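Local coordinates for ferripyochelin binding protein (Pyrococcus horikoshii, PDB 1V3W) that binds zinc and calcium ions and, as a left-handed beta-helical protein of the gamma-class carbonic anhydrase family, probably interconverts carbon dioxide and bicarbonate, at residues T72-Y77 against A89-Y94; Y130-G135 against R142-E147. One frame throughout, in Å; residues are numbered along the deposited sequence. Where two conformers were deposited one is given.

Both contacts belong to one left-handed parallel beta-helix, and they follow each other along the chain. Contact 1 joins two successive coils in the middle of the helix: strands 72-74 and 90-91 are neighbours in one parallel sheet, and the turns after them run on together toward strands 79-80 and 95-97 of the next sheet. Contact 2 lies in that next sheet, at its far end, where strand 131-135 turns back through strand 138-143 and the chain enters helix 146-169. The centres of contact 1 and contact 2 are about 17 Å apart, and the two do not touch. Helix 146-169 packs on residues of both, so that one helix runs along the coils from contact 2 past contact 1.

Contact 1: T72-Y77 against A89-Y94; sequences TEIGEY and AKVGNY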
ATOM      1  N   THR A  72     -13.284  13.785  -3.277  1.00  9.38           N
ATOM      2  CA  THR A  72     -13.244  12.966  -2.079  1.00  8.05           C
ATOM      3  C   THR A  72     -13.451  13.910  -0.915  1.00  8.30           C
ATOM      4  O   THR A  72     -12.687  14.858  -0.732  1.00  9.08           O
ATOM      5  CB  THR A  72     -11.901  12.234  -1.920  1.00  7.66           C
ATOM      6  OG1 THR A  72     -11.811  11.189  -2.897  1.00  8.07           O
ATOM      7  CG2 THR A  72     -11.794  11.625  -0.528  1.00  7.53           C
ATOM      8  N   GLU A  73     -14.514  13.658  -0.170  1.00  8.02           N
ATOM      9  CA  GLU A  73     -14.796  14.477   0.988  1.00 10.73           C
ATOM     10  C   GLU A  73     -14.835  13.621   2.230  1.00  9.88           C
ATOM     11  O   GLU A  73     -15.664  12.719   2.355  1.00 11.00           O
ATOM     12  CB  GLU A  73     -16.089  15.201   0.820  1.00 14.61           C
ATOM     13  CG  GLU A  73     -16.500  15.859   2.110  1.00 25.01           C
ATOM     14  CD  GLU A  73     -16.642  17.344   1.967  1.00 32.29           C
ATOM     15  OE1 GLU A  73     -16.270  17.895   0.902  1.00 37.65           O
ATOM     16  OE2 GLU A  73     -17.129  17.951   2.936  1.00 46.45           O
ATOM     17  N   ILE A  74     -13.947  13.947   3.163  1.00  7.88           N
ATOM     18  CA  ILE A  74     -13.836  13.211   4.410  1.00  7.55           C
ATOM     19  C   ILE A  74     -14.331  14.083   5.555  1.00  7.40           C
ATOM     20  O   ILE A  74     -13.971  15.257   5.648  1.00  7.89           O
ATOM     21  CB  ILE A  74     -12.372  12.812   4.681  0.50 11.02           C
ATOM     22  CG1 ILE A  74     -11.821  12.013   3.497  0.50 15.18           C
ATOM     23  CG2 ILE A  74     -12.285  12.003   5.962  1.00  8.95           C
ATOM     24  CD1 ILE A  74     -12.563  10.727   3.219  0.50 14.76           C
ATOM     25  N   GLY A  75     -15.160  13.503   6.419  1.00  7.44           N
ATOM     26  CA  GLY A  75     -15.696  14.242   7.549  1.00  7.90           C
ATOM     27  C   GLY A  75     -14.736  14.374   8.717  1.00  8.65           C
ATOM     28  O   GLY A  75     -13.514  14.293   8.547  1.00  8.29           O
ATOM     29  N   GLU A  76     -15.297  14.570   9.907  1.00  7.65           N
ATOM     30  CA  GLU A  76     -14.515  14.742  11.125  1.00  8.92           C
ATOM     31  C   GLU A  76     -14.335  13.449  11.911  1.00  8.64           C
ATOM     32  O   GLU A  76     -15.174  12.549  11.846  1.00  8.73           O
ATOM     33  CB  GLU A  76     -15.178  15.779  12.032  1.00  9.87           C
ATOM     34  CG  GLU A  76     -15.477  17.098  11.349  1.00  8.14           C
ATOM     35  CD  GLU A  76     -15.679  18.226  12.338  1.00  9.08           C
ATOM     36  OE1 GLU A  76     -15.803  17.945  13.551  1.00  9.53           O
ATOM     37  OE2 GLU A  76     -15.713  19.393  11.900  1.00  9.88           O
ATOM     38  N   TYR A  77     -13.241  13.375  12.665  1.00  8.43           N
ATOM     39  CA  TYR A  77     -12.935  12.195  13.472  1.00  7.60           C
ATOM     40  C   TYR A  77     -12.918  10.935  12.621  1.00  8.37           C
ATOM     41  O   TYR A  77     -13.385   9.874  13.047  1.00 10.13           O
ATOM     42  CB  TYR A  77     -13.961  12.040  14.596  1.00  7.58           C
ATOM     43  CG  TYR A  77     -13.910  13.135  15.636  1.00  8.90           C
ATOM     44  CD1 TYR A  77     -12.928  13.140  16.629  1.00 10.35           C
ATOM     45  CD2 TYR A  77     -14.863  14.151  15.645  1.00 11.69           C
ATOM     46  CE1 TYR A  77     -12.903  14.131  17.608  1.00  9.99           C
ATOM     47  CE2 TYR A  77     -14.847  15.144  16.618  1.00 10.17           C
ATOM     48  CZ  TYR A  77     -13.867  15.127  17.597  1.00 10.10           C
ATOM     49  OH  TYR A  77     -13.852  16.097  18.572  1.00 13.63           O
ATOM     50  N   ALA A  89     -14.814   9.306  -3.094  1.00  8.51           N
ATOM     51  CA  ALA A  89     -15.930   8.967  -2.225  1.00  9.44           C
ATOM     52  C   ALA A  89     -16.223  10.005  -1.157  1.00  6.93           C
ATOM     53  O   ALA A  89     -15.391  10.863  -0.847  1.00  8.17           O
ATOM     54  CB  ALA A  89     -15.673   7.616  -1.566  1.00 11.43           C
ATOM     55  N   LYS A  90     -17.430   9.921  -0.610  1.00  7.94           N
ATOM     56  CA  LYS A  90     -17.868  10.803   0.458  1.00  8.20           C
ATOM     57  C   LYS A  90     -17.874   9.977   1.734  1.00 10.83           C
ATOM     58  O   LYS A  90     -18.498   8.915   1.791  1.00 10.04           O
ATOM     59  CB  LYS A  90     -19.269  11.350   0.172  1.00 13.64           C
ATOM     60  CG  LYS A  90     -19.279  12.463  -0.859  1.00 24.45           C
ATOM     61  CD  LYS A  90     -20.673  13.009  -1.110  1.00 31.40           C
ATOM     62  CE  LYS A  90     -20.623  14.203  -2.054  1.00 42.50           C
ATOM     63  NZ  LYS A  90     -19.959  13.870  -3.346  1.00 43.62           N
ATOM     64  N   VAL A  91     -17.157  10.456   2.745  1.00  8.55           N
ATOM     65  CA  VAL A  91     -17.069   9.763   4.019  1.00  9.18           C
ATOM     66  C   VAL A  91     -17.577  10.699   5.105  1.00  7.81           C
ATOM     67  O   VAL A  91     -17.142  11.847   5.198  1.00  8.98           O
ATOM     68  CB  VAL A  91     -15.612   9.342   4.321  1.00  7.39           C
ATOM     69  CG1 VAL A  91     -15.538   8.630   5.660  1.00  8.63           C
ATOM     70  CG2 VAL A  91     -15.092   8.433   3.210  1.00  7.33           C
ATOM     71  N   GLY A  92     -18.507  10.201   5.912  1.00  8.29           N
ATOM     72  CA  GLY A  92     -19.087  11.001   6.978  1.00  6.42           C
ATOM     73  C   GLY A  92     -18.192  11.205   8.182  1.00  7.63           C
ATOM     74  O   GLY A  92     -16.967  11.144   8.081  1.00  8.65           O
ATOM     75  N   ASN A  93     -18.816  11.445   9.330  1.00  9.24           N
ATOM     76  CA  ASN A  93     -18.093  11.681  10.572  1.00  7.11           C
ATOM     77  C   ASN A  93     -17.993  10.425  11.431  1.00  8.50           C
ATOM     78  O   ASN A  93     -18.880   9.572  11.399  1.00  9.65           O
ATOM     79  CB  ASN A  93     -18.787  12.792  11.370  1.00  7.71           C
ATOM     80  CG  ASN A  93     -18.958  14.069  10.566  1.00  6.69           C
ATOM     81  OD1 ASN A  93     -18.031  14.526   9.905  1.00 10.23           O
ATOM     82  ND2 ASN A  93     -20.149  14.657  10.630  1.00  7.51           N
ATOM     83  N   TYR A  94     -16.904  10.317  12.190  1.00  8.01           N
ATOM     84  CA  TYR A  94     -16.673   9.173  13.074  1.00  9.10           C
ATOM     85  C   TYR A  94     -16.698   7.873  12.285  1.00 10.97           C
ATOM     86  O   TYR A  94     -17.465   6.954  12.588  1.00 10.41           O
ATOM     87  CB  TYR A  94     -17.738   9.137  14.176  1.00  8.23           C
ATOM     88  CG  TYR A  94     -17.864  10.442  14.922  1.00  8.44           C
ATOM     89  CD1 TYR A  94     -16.971  10.780  15.935  1.00  9.60           C
ATOM     90  CD2 TYR A  94     -18.848  11.366  14.573  1.00 11.04           C
ATOM     91  CE1 TYR A  94     -17.051  12.009  16.582  1.00  7.60           C
ATOM     92  CE2 TYR A  94     -18.934  12.599  15.208  1.00  9.57           C
ATOM     93  CZ  TYR A  94     -18.030  12.914  16.209  1.00  9.51           C
ATOM     94  OH  TYR A  94     -18.074  14.141  16.816  1.00  9.78           O
TER
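Y77 and Y94 both set CG anti to the carbonyl carbon, and these like torsions, on equivalent corner positions of left-handed backbone conformation, put the rings alongside each other. The planes are near parallel, 11° apart, but displaced, with Y94 CE1 and OH lying by Y77 CD2 and CE1 3.2 Å from that CD2. The row continues at both ends, Y55 stacking on Y77 and H112 on Y94, while helix 146-169 packs on both tyrosines, whose broad rings suit a place between coil and helix. In N93 a first torsion like that of the tyrosines, together with the turn about CB-CG (chi2 -46°), brings OD1 back to the preceding coil. There it accepts the N-H of E76 at 2.7 Å in a nearly straight bond (173°), so a short side chain supplies the acceptor at the turn. The E76 carboxylate goes elsewhere, to a salt bridge with K54. Glycine (G75, G92) and tyrosine (Y77, Y94) recur at this corner, as equivalent residues do in the coils of the left-handed beta-helix of the hexapeptide-repeat family. Along the flat side, E73 N donates to A89 O and V91 N to E73 O, the latter at 2.7 Å, as in a parallel sheet. Past the strand ends Y94 N donates to E76 O at 2.8 Å, whereas G75 N makes only weak bonds to V91 O and G92 O. G75 needs to be small: a beta carbon there would run into N93 OD1 and G92 O. Inside the coil, in the conformer given, I74 CD1 lies alongside V91 CG2, two branched apolar side chains suited to buried strand positions.

Contact 2: Y130-G135 against R142-E147; sequences YSLVLG and RQLTEE
This is an antiparallel hairpin contact at the surface, closing the last coil where strand 131-135 meets the returning strand 138-143. L132 N donates to R142 O at 3.0 Å, and two residues on L144 N reaches Y130 O at 2.8 Å; S131 and Q143 form the non-hydrogen-bonded pair between them. The exposed R142 and Q143 are long and polar, whereas L132 and L144 give the apolar contact to I114, and L144 also meets I149 of the helix. R142 has CG between the backbone N and the carbonyl carbon (chi1 66°), then runs extended. L132 CD2 sits over one face of its guanidinium, toward the rim, 3.4 Å from NH2. Two of the nitrogens are held, NH1 by Q143 O, which lies in the guanidinium plane, and NH2 by a salt bridge to E148. Q143 bends at chi2 (-55°), bringing OE1 to a water that donates both to it, at 2.8 Å, and to S131 OG, which also bonds to P128 O. L144 turns its CD2 toward L132 CB at 3.9 Å. T145, N-cap of helix 146-169, whose side chain caps a backbone N, follows the hairpin and opens the helix, the passage from beta-helix to C-terminal helix seen in gamma-class carbonic anhydrases.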
ATOM      1  N   TYR A 130     -24.040   3.949  11.595  1.00 11.80           N
ATOM      2  CA  TYR A 130     -23.916   2.859  12.559  1.00 11.89           C
ATOM      3  C   TYR A 130     -23.772   1.466  11.958  1.00 12.15           C
ATOM      4  O   TYR A 130     -24.165   0.475  12.571  1.00 15.78           O
ATOM      5  CB  TYR A 130     -25.115   2.901  13.511  1.00 15.01           C
ATOM      6  CG  TYR A 130     -25.201   4.206  14.265  1.00 11.92           C
ATOM      7  CD1 TYR A 130     -24.304   4.494  15.291  1.00 13.75           C
ATOM      8  CD2 TYR A 130     -26.136   5.182  13.910  1.00 13.38           C
ATOM      9  CE1 TYR A 130     -24.327   5.721  15.945  1.00 11.71           C
ATOM     10  CE2 TYR A 130     -26.167   6.416  14.559  1.00 14.30           C
ATOM     11  CZ  TYR A 130     -25.257   6.676  15.574  1.00 11.70           C
ATOM     12  OH  TYR A 130     -25.263   7.893  16.218  1.00 13.46           O
ATOM     13  N   SER A 131     -23.182   1.393  10.770  1.00 11.04           N
ATOM     14  CA  SER A 131     -22.995   0.118  10.085  1.00 10.01           C
ATOM     15  C   SER A 131     -21.586  -0.450  10.196  1.00 13.37           C
ATOM     16  O   SER A 131     -20.603   0.293  10.275  1.00 11.53           O
ATOM     17  CB  SER A 131     -23.303   0.262   8.591  1.00 13.94           C
ATOM     18  OG  SER A 131     -24.617   0.728   8.350  1.00 15.50           O
ATOM     19  N   LEU A 132     -21.506  -1.778  10.212  1.00 10.64           N
ATOM     20  CA  LEU A 132     -20.233  -2.484  10.204  1.00 10.30           C
ATOM     21  C   LEU A 132     -20.242  -3.084   8.804  1.00 11.46           C
ATOM     22  O   LEU A 132     -21.178  -3.796   8.438  1.00 12.54           O
ATOM     23  CB  LEU A 132     -20.181  -3.618  11.233  1.00 11.74           C
ATOM     24  CG  LEU A 132     -18.958  -4.527  11.031  1.00 12.16           C
ATOM     25  CD1 LEU A 132     -17.680  -3.714  11.210  1.00 13.86           C
ATOM     26  CD2 LEU A 132     -18.989  -5.689  12.010  1.00 12.99           C
ATOM     27  N   VAL A 133     -19.218  -2.777   8.017  1.00  8.01           N
ATOM     28  CA  VAL A 133     -19.132  -3.274   6.652  1.00 10.77           C
ATOM     29  C   VAL A 133     -17.982  -4.256   6.484  1.00 11.30           C
ATOM     30  O   VAL A 133     -16.843  -3.964   6.852  1.00 10.78           O
ATOM     31  CB  VAL A 133     -18.945  -2.108   5.656  1.00 11.46           C
ATOM     32  CG1 VAL A 133     -18.931  -2.635   4.229  1.00 10.93           C
ATOM     33  CG2 VAL A 133     -20.058  -1.085   5.843  1.00 12.86           C
ATOM     34  N   LEU A 134     -18.292  -5.425   5.931  1.00 10.25           N
ATOM     35  CA  LEU A 134     -17.292  -6.462   5.701  1.00 11.41           C
ATOM     36  C   LEU A 134     -17.462  -7.073   4.319  1.00 11.55           C
ATOM     37  O   LEU A 134     -18.554  -7.035   3.741  1.00 15.26           O
ATOM     38  CB  LEU A 134     -17.429  -7.585   6.731  1.00 13.70           C
ATOM     39  CG  LEU A 134     -17.334  -7.262   8.221  1.00 13.01           C
ATOM     40  CD1 LEU A 134     -17.527  -8.548   9.014  1.00 12.21           C
ATOM     41  CD2 LEU A 134     -15.987  -6.638   8.539  1.00 12.49           C
ATOM     42  N   GLY A 135     -16.375  -7.629   3.795  1.00 15.28           N
ATOM     43  CA  GLY A 135     -16.429  -8.295   2.506  1.00 13.62           C
ATOM     44  C   GLY A 135     -16.058  -7.539   1.247  1.00 17.34           C
ATOM     45  O   GLY A 135     -15.768  -6.343   1.263  1.00 13.11           O
ATOM     46  N   ARG A 142     -24.090  -5.852  10.121  1.00 13.82           N
ATOM     47  CA  ARG A 142     -24.809  -5.579  11.363  1.00 13.00           C
ATOM     48  C   ARG A 142     -24.548  -4.143  11.794  1.00 17.76           C
ATOM     49  O   ARG A 142     -23.742  -3.441  11.187  1.00 15.07           O
ATOM     50  CB  ARG A 142     -24.347  -6.525  12.480  1.00 15.65           C
ATOM     51  CG  ARG A 142     -22.901  -6.330  12.934  1.00 16.06           C
ATOM     52  CD  ARG A 142     -22.608  -7.174  14.170  1.00 20.46           C
ATOM     53  NE  ARG A 142     -21.199  -7.159  14.561  1.00 17.08           N
ATOM     54  CZ  ARG A 142     -20.562  -6.107  15.067  1.00 20.20           C
ATOM     55  NH1 ARG A 142     -21.201  -4.960  15.255  1.00 16.73           N
ATOM     56  NH2 ARG A 142     -19.279  -6.205  15.391  1.00 20.32           N
ATOM     57  N   GLN A 143     -25.239  -3.708  12.841  1.00 15.80           N
ATOM     58  CA  GLN A 143     -25.046  -2.361  13.358  1.00 14.61           C
ATOM     59  C   GLN A 143     -23.927  -2.406  14.397  1.00 16.55           C
ATOM     60  O   GLN A 143     -23.633  -3.462  14.962  1.00 14.53           O
ATOM     61  CB  GLN A 143     -26.333  -1.838  14.001  1.00 16.72           C
ATOM     62  CG  GLN A 143     -27.515  -1.675  13.048  1.00 23.20           C
ATOM     63  CD  GLN A 143     -27.200  -0.797  11.849  1.00 32.35           C
ATOM     64  OE1 GLN A 143     -26.675  -1.267  10.839  1.00 37.27           O
ATOM     65  NE2 GLN A 143     -27.512   0.491  11.961  1.00 28.36           N
ATOM     66  N   LEU A 144     -23.299  -1.264  14.647  1.00 14.37           N
ATOM     67  CA  LEU A 144     -22.219  -1.202  15.621  1.00 13.24           C
ATOM     68  C   LEU A 144     -22.727  -1.309  17.051  1.00 12.75           C
ATOM     69  O   LEU A 144     -23.880  -0.984  17.339  1.00 15.43           O
ATOM     70  CB  LEU A 144     -21.444   0.112  15.492  1.00 14.16           C
ATOM     71  CG  LEU A 144     -20.759   0.454  14.170  1.00 12.43           C
ATOM     72  CD1 LEU A 144     -19.939   1.722  14.368  1.00 11.90           C
ATOM     73  CD2 LEU A 144     -19.868  -0.692  13.718  1.00 13.75           C
ATOM     74  N   THR A 145     -21.852  -1.764  17.941  1.00 13.99           N
ATOM     75  CA  THR A 145     -22.180  -1.879  19.354  1.00 14.81           C
ATOM     76  C   THR A 145     -21.800  -0.546  19.988  1.00 17.27           C
ATOM     77  O   THR A 145     -21.135   0.275  19.356  1.00 17.81           O
ATOM     78  CB  THR A 145     -21.360  -2.984  20.035  1.00 15.36           C
ATOM     79  OG1 THR A 145     -19.967  -2.653  19.966  1.00 17.32           O
ATOM     80  CG2 THR A 145     -21.597  -4.321  19.353  1.00 20.40           C
ATOM     81  N   GLU A 146     -22.215  -0.329  21.230  1.00 16.65           N
ATOM     82  CA  GLU A 146     -21.897   0.912  21.925  1.00 16.81           C
ATOM     83  C   GLU A 146     -20.386   1.099  22.048  1.00 17.41           C
ATOM     84  O   GLU A 146     -19.876   2.214  21.916  1.00 16.20           O
ATOM     85  CB  GLU A 146     -22.546   0.917  23.313  1.00 21.28           C
ATOM     86  CG  GLU A 146     -24.057   1.100  23.284  1.00 35.47           C
ATOM     87  CD  GLU A 146     -24.692   0.972  24.656  1.00 44.61           C
ATOM     88  OE1 GLU A 146     -24.115   1.500  25.632  1.00 44.27           O
ATOM     89  OE2 GLU A 146     -25.773   0.354  24.758  1.00 47.70           O
ATOM     90  N   GLU A 147     -19.672   0.003  22.290  1.00 16.56           N
ATOM     91  CA  GLU A 147     -18.222   0.050  22.431  1.00 17.50           C
ATOM     92  C   GLU A 147     -17.561   0.479  21.123  1.00 16.62           C
ATOM     93  O   GLU A 147     -16.633   1.287  21.118  1.00 16.88           O
ATOM     94  CB  GLU A 147     -17.682  -1.321  22.855  1.00 22.53           C
ATOM     95  CG  GLU A 147     -18.353  -1.891  24.098  1.00 38.96           C
ATOM     96  CD  GLU A 147     -19.429  -2.911  23.770  1.00 46.84           C
ATOM     97  OE1 GLU A 147     -19.111  -4.119  23.727  1.00 51.77           O
ATOM     98  OE2 GLU A 147     -20.589  -2.505  23.545  1.00 42.07           O
TER
HETATM   99  O   HOH W   1     -27.048  -0.221   8.283  1.00 27.30           O